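Local coordinates for beta-glucosidase (Saccharopolyspora erythraea D, PDB 5M6G), which probably releases beta-D-glucose by hydrolysing terminal, non-reducing beta-D-glucosyl residues, as a beta-glucosidase of glycoside hydrolase family 3, at residues A[62-67]-A[351-356]; A[327-332]-A[358-363]. All blocks are in the same frame, centred on the assembly; numbering follows the deposited sequence.

Overall arrangement
From the N terminus, helix 60-66 comes first and leads into strand 68-71. Some 260 residues later the chain forms helix 325-334, strand 339-341 and helix 345-357, then turns at 358-363 into helix 363-379. Contact 1 closes the long loop, setting helix 60-66 against helix 345-357; contact 2 closes a short one, bringing the turn back onto helix 325-334. Their segments alternate along the chain, so the two closures cross. Helix 345-357 stands between them: L352 packs on V332, and the carboxylate of E355 reaches both arginines of contact 2. All four segments belong to the TIM-barrel-type N-terminal domain, where strands 68-71 and 339-341 lie side by side.

Contact 1 (A[62-67]-A[351-356]); sequences DKLGQM and YLRAEV
The guanidinium of R353 is the flat group here, and L64 CD1 comes obliquely to the inner end of it, near NE, packing mainly on the aliphatic part. What fixes that group is ionic: NE pairs with D61, just ahead of 62-67, and NH1 with D350, just ahead of 351-356. The aliphatic root of the arginine does the packing, since L64 CD1 lies 3.5 Å from R353 CB and the two side chains cross at about a right angle. This is helix-helix packing on the outside of the TIM-barrel-type domain of family 3, between helix 60-66, which runs into strand 68-71, and helix 345-357, which follows the neighbouring strand 339-341. The CA atoms of L64 and R353 come within 7.2 Å of each other.

L64 works as a fork. Its two methyls divide between successive residues of the other helix: CD1 takes R353 and CD2 takes L352, where CD2 sits 3.6 Å from L352 CG. L352 swings its own CG to the side opposite its backbone N (chi1 -171°), and this brings the CD2 methyl to face both L64 and M67. CD2 of L64 also touches L352 CD2, at 3.7 Å.

M67, which leads into strand 68-71, fills in from the side. Its backbone is tied to F339 of the adjoining strand; its side chain is buried, as are both leucines, whereas R353 is partly exposed. The other methyl of L352, CD1, packs on CG2 of V332 in helix 325-334. The chain of M67 bends at its last torsion (chi3 65°) and lays CE 3.8 Å from L352 CD2.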
loop_
_atom_site.group_PDB
_atom_site.type_symbol
_atom_site.label_atom_id
_atom_site.label_comp_id
_atom_site.label_asym_id
_atom_site.label_seq_id
_atom_site.Cartn_x
_atom_site.Cartn_y
_atom_site.Cartn_z
ATOM N N ASP A 62 22.341 20.052 12.749
ATOM C CA ASP A 62 21.663 18.874 13.295
ATOM C C ASP A 62 20.198 18.863 12.880
ATOM O O ASP A 62 19.649 17.814 12.508
ATOM C CB ASP A 62 21.762 18.835 14.824
ATOM C CG ASP A 62 23.204 18.697 15.336
ATOM O OD1 ASP A 62 23.972 17.898 14.759
ATOM O OD2 ASP A 62 23.552 19.378 16.331
ATOM N N LYS A 63 19.549 20.030 12.943
ATOM C CA LYS A 63 18.129 20.124 12.622
ATOM C C LYS A 63 17.875 19.884 11.138
ATOM O O LYS A 63 16.872 19.262 10.767
ATOM C CB LYS A 63 17.593 21.500 13.045
ATOM C CG LYS A 63 17.547 21.721 14.552
ATOM C CD LYS A 63 17.085 23.143 14.890
ATOM C CE LYS A 63 17.278 23.449 16.374
ATOM N NZ LYS A 63 16.979 24.904 16.626
ATOM N N LEU A 64 18.759 20.379 10.272
ATOM C CA LEU A 64 18.592 20.128 8.846
ATOM C C LEU A 64 18.717 18.642 8.549
ATOM O O LEU A 64 17.915 18.079 7.791
ATOM C CB LEU A 64 19.619 20.920 8.044
ATOM C CG LEU A 64 19.543 22.436 8.269
ATOM C CD1 LEU A 64 20.677 23.125 7.536
ATOM C CD2 LEU A 64 18.175 23.003 7.828
ATOM N N GLY A 65 19.702 17.989 9.167
ATOM C CA GLY A 65 19.868 16.557 8.979
ATOM C C GLY A 65 18.623 15.768 9.323
ATOM O O GLY A 65 18.257 14.836 8.604
ATOM N N GLN A 66 17.950 16.128 10.423
ATOM C CA GLN A 66 16.768 15.373 10.831
ATOM C C GLN A 66 15.670 15.414 9.781
ATOM O O GLN A 66 14.829 14.515 9.757
ATOM C CB GLN A 66 16.197 15.886 12.155
ATOM C CG GLN A 66 16.993 15.510 13.387
ATOM C CD GLN A 66 17.084 14.016 13.572
ATOM O OE1 GLN A 66 16.070 13.336 13.753
ATOM N NE2 GLN A 66 18.301 13.490 13.523
ATOM N N MET A 67 15.661 16.427 8.915
ATOM C CA MET A 67 14.605 16.572 7.922
ATOM C C MET A 67 14.839 15.725 6.676
ATOM O O MET A 67 14.005 15.741 5.767
ATOM C CB MET A 67 14.457 18.049 7.553
ATOM C CG MET A 67 13.947 18.879 8.724
ATOM S SD MET A 67 13.968 20.659 8.426
ATOM C CE MET A 67 12.751 20.766 7.109
ATOM N N TYR A 351 21.443 23.318 0.445
ATOM C CA TYR A 351 20.425 24.233 -0.068
ATOM C C TYR A 351 19.557 24.777 1.058
ATOM O O TYR A 351 19.284 25.978 1.118
ATOM C CB TYR A 351 19.544 23.534 -1.109
ATOM C CG TYR A 351 20.142 23.395 -2.491
ATOM C CD1 TYR A 351 21.405 23.901 -2.792
ATOM C CD2 TYR A 351 19.439 22.747 -3.498
ATOM C CE1 TYR A 351 21.943 23.760 -4.065
ATOM C CE2 TYR A 351 19.966 22.600 -4.768
ATOM C CZ TYR A 351 21.213 23.110 -5.049
ATOM O OH TYR A 351 21.724 22.961 -6.314
ATOM N N LEU A 352 19.078 23.896 1.941
ATOM C CA LEU A 352 18.175 24.349 2.993
ATOM C C LEU A 352 18.895 25.276 3.964
ATOM O O LEU A 352 18.313 26.258 4.434
ATOM C CB LEU A 352 17.571 23.151 3.729
ATOM C CG LEU A 352 16.444 23.477 4.714
ATOM C CD1 LEU A 352 15.435 24.471 4.113
ATOM C CD2 LEU A 352 15.737 22.201 5.163
ATOM N N ARG A 353 20.163 24.980 4.269
ATOM C CA ARG A 353 20.935 25.865 5.136
ATOM C C ARG A 353 20.970 27.277 4.567
ATOM O O ARG A 353 20.751 28.257 5.290
ATOM C CB ARG A 353 22.355 25.333 5.325
ATOM C CG ARG A 353 23.120 26.085 6.425
ATOM C CD ARG A 353 24.608 25.791 6.408
ATOM N NE ARG A 353 24.895 24.407 6.775
ATOM C CZ ARG A 353 25.301 23.472 5.919
ATOM N NH1 ARG A 353 25.483 23.772 4.638
ATOM N NH2 ARG A 353 25.546 22.245 6.350
ATOM N N ALA A 354 21.230 27.396 3.258
ATOM C CA ALA A 354 21.289 28.714 2.627
ATOM C C ALA A 354 19.935 29.410 2.658
ATOM O O ALA A 354 19.865 30.626 2.846
ATOM C CB ALA A 354 21.791 28.594 1.191
ATOM N N GLU A 355 18.845 28.663 2.454
ATOM C CA GLU A 355 17.520 29.269 2.552
ATOM C C GLU A 355 17.269 29.804 3.954
ATOM O O GLU A 355 16.702 30.891 4.127
ATOM C CB GLU A 355 16.436 28.255 2.176
ATOM C CG GLU A 355 16.470 27.801 0.726
ATOM C CD GLU A 355 16.353 28.954 -0.252
ATOM O OE1 GLU A 355 15.410 29.769 -0.118
ATOM O OE2 GLU A 355 17.217 29.049 -1.148
ATOM N N VAL A 356 17.680 29.045 4.971
ATOM C CA VAL A 356 17.464 29.488 6.340
ATOM C C VAL A 356 18.366 30.673 6.658
ATOM O O VAL A 356 17.919 31.663 7.246
ATOM C CB VAL A 356 17.677 28.320 7.316
ATOM C CG1 VAL A 356 17.529 28.799 8.769
ATOM C CG2 VAL A 356 16.680 27.190 7.003
#

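Contact 2 (A[327-332]-A[358-363]); sequences EVRASV and AGRVPA. With MG (magnesium ion), chain B.
V332 and V361 make the tight part of this contact, CG1 against CG1 at 3.7 Å, the side chains crossing at about a right angle. Helix 345-357 is closed by a Schellman motif, with G359 at positive phi (77°); V361 follows two residues on, and P362 is the N-cap of helix 363-379. A backbone bond between V361 and E355 ties the turn to helix 345-357, and N333 ND2 bonding to R360 O ties it to helix 325-334.

Toward solvent, packing gives way to charge. R329 runs out with CG opposite its backbone N (chi1 175°) and bends at chi3, which carries NE over to R360. R329 NE and R360 NE lie 3.6 Å apart, yet both arginines share one carboxylate, E355, whose OE1 takes R329 NE and OE2 takes R360 NH2. Their guanidinium planes stand 89° apart. R329 also pairs through NH1 with D326, and a methionine in its place would probably leave D326 without that mate and E355 OE1 without the N-H of R329.

At the far end, E327 joins D318 and the carbonyl oxygens of D315, Q320 and D322 round a magnesium ion. It grips the metal through OE2 at 2.5 Å and OE1 at 2.6 Å.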
loop_
_atom_site.group_PDB
_atom_site.type_symbol
_atom_site.label_atom_id
_atom_site.label_comp_id
_atom_site.label_asym_id
_atom_site.label_seq_id
_atom_site.Cartn_x
_atom_site.Cartn_y
_atom_site.Cartn_z
ATOM N N GLU A 327 12.882 24.821 -5.375
ATOM C CA GLU A 327 11.987 23.726 -5.029
ATOM C C GLU A 327 12.119 23.359 -3.559
ATOM O O GLU A 327 11.115 23.079 -2.893
ATOM C CB GLU A 327 12.254 22.526 -5.936
ATOM C CG GLU A 327 11.757 22.752 -7.354
ATOM C CD GLU A 327 12.249 21.703 -8.320
ATOM O OE1 GLU A 327 13.458 21.416 -8.307
ATOM O OE2 GLU A 327 11.426 21.155 -9.089
ATOM N N VAL A 328 13.345 23.375 -3.033
ATOM C CA VAL A 328 13.539 23.199 -1.595
ATOM C C VAL A 328 12.741 24.243 -0.822
ATOM O O VAL A 328 11.948 23.910 0.067
ATOM C CB VAL A 328 15.037 23.258 -1.247
ATOM C CG1 VAL A 328 15.242 23.172 0.267
ATOM C CG2 VAL A 328 15.794 22.139 -1.964
ATOM N N ARG A 329 12.924 25.524 -1.166
ATOM C CA ARG A 329 12.218 26.600 -0.474
ATOM C C ARG A 329 10.708 26.408 -0.535
ATOM O O ARG A 329 10.018 26.477 0.491
ATOM C CB ARG A 329 12.605 27.953 -1.077
ATOM C CG ARG A 329 11.833 29.161 -0.515
ATOM C CD ARG A 329 12.144 30.439 -1.327
ATOM N NE ARG A 329 13.510 30.378 -1.841
ATOM C CZ ARG A 329 13.838 30.374 -3.128
ATOM N NH1 ARG A 329 12.899 30.481 -4.063
ATOM N NH2 ARG A 329 15.116 30.271 -3.477
ATOM N N ALA A 330 10.171 26.171 -1.735
ATOM C CA ALA A 330 8.721 26.096 -1.887
ATOM C C ALA A 330 8.134 24.962 -1.059
ATOM O O ALA A 330 7.061 25.109 -0.458
ATOM C CB ALA A 330 8.350 25.922 -3.358
ATOM N N SER A 331 8.827 23.821 -1.008
ATOM C CA SER A 331 8.244 22.659 -0.354
ATOM C C SER A 331 8.403 22.723 1.161
ATOM O O SER A 331 7.472 22.378 1.903
ATOM C CB SER A 331 8.873 21.388 -0.904
ATOM O OG SER A 331 8.047 20.276 -0.606
ATOM N N VAL A 332 9.566 23.154 1.646
ATOM C CA VAL A 332 9.704 23.361 3.084
ATOM C C VAL A 332 8.693 24.395 3.574
ATOM O O VAL A 332 8.050 24.209 4.615
ATOM C CB VAL A 332 11.151 23.762 3.444
ATOM C CG1 VAL A 332 11.260 24.074 4.926
ATOM C CG2 VAL A 332 12.144 22.643 3.064
ATOM N N ALA A 358 19.389 32.884 4.638
ATOM C CA ALA A 358 18.851 34.053 3.962
ATOM C C ALA A 358 17.501 34.486 4.515
ATOM O O ALA A 358 17.005 35.544 4.118
ATOM C CB ALA A 358 18.733 33.791 2.459
ATOM N N GLY A 359 16.906 33.716 5.425
ATOM C CA GLY A 359 15.598 34.050 5.951
ATOM C C GLY A 359 14.443 33.748 5.025
ATOM O O GLY A 359 13.304 34.114 5.339
ATOM N N ARG A 360 14.700 33.095 3.895
ATOM C CA ARG A 360 13.630 32.709 2.983
ATOM C C ARG A 360 12.839 31.520 3.513
ATOM O O ARG A 360 11.656 31.384 3.202
ATOM C CB ARG A 360 14.218 32.415 1.606
ATOM C CG ARG A 360 14.961 33.611 1.026
ATOM C CD ARG A 360 15.340 33.420 -0.431
ATOM N NE ARG A 360 16.307 32.346 -0.651
ATOM C CZ ARG A 360 17.607 32.548 -0.856
ATOM N NH1 ARG A 360 18.096 33.785 -0.868
ATOM N NH2 ARG A 360 18.413 31.519 -1.059
ATOM N N VAL A 361 13.464 30.667 4.313
ATOM C CA VAL A 361 12.769 29.679 5.130
ATOM C C VAL A 361 12.931 30.108 6.584
ATOM O O VAL A 361 14.058 30.137 7.087
ATOM C CB VAL A 361 13.316 28.259 4.911
ATOM C CG1 VAL A 361 12.783 27.321 5.987
ATOM C CG2 VAL A 361 12.950 27.752 3.510
ATOM N N PRO A 362 11.856 30.444 7.286
ATOM C CA PRO A 362 12.008 30.970 8.648
ATOM C C PRO A 362 12.540 29.903 9.585
ATOM O O PRO A 362 12.287 28.706 9.415
ATOM C CB PRO A 362 10.585 31.387 9.041
ATOM C CG PRO A 362 9.774 31.320 7.772
ATOM C CD PRO A 362 10.447 30.340 6.877
ATOM N N ALA A 363 13.300 30.360 10.584
ATOM C CA ALA A 363 13.841 29.452 11.588
ATOM C C ALA A 363 12.751 28.626 12.261
ATOM O O ALA A 363 12.979 27.466 12.615
ATOM C CB ALA A 363 14.624 30.251 12.633
HETATM MG MG MG B . 13.139 20.049 -10.506
HETATM O O HOH W 1 15.028 20.749 -11.533
#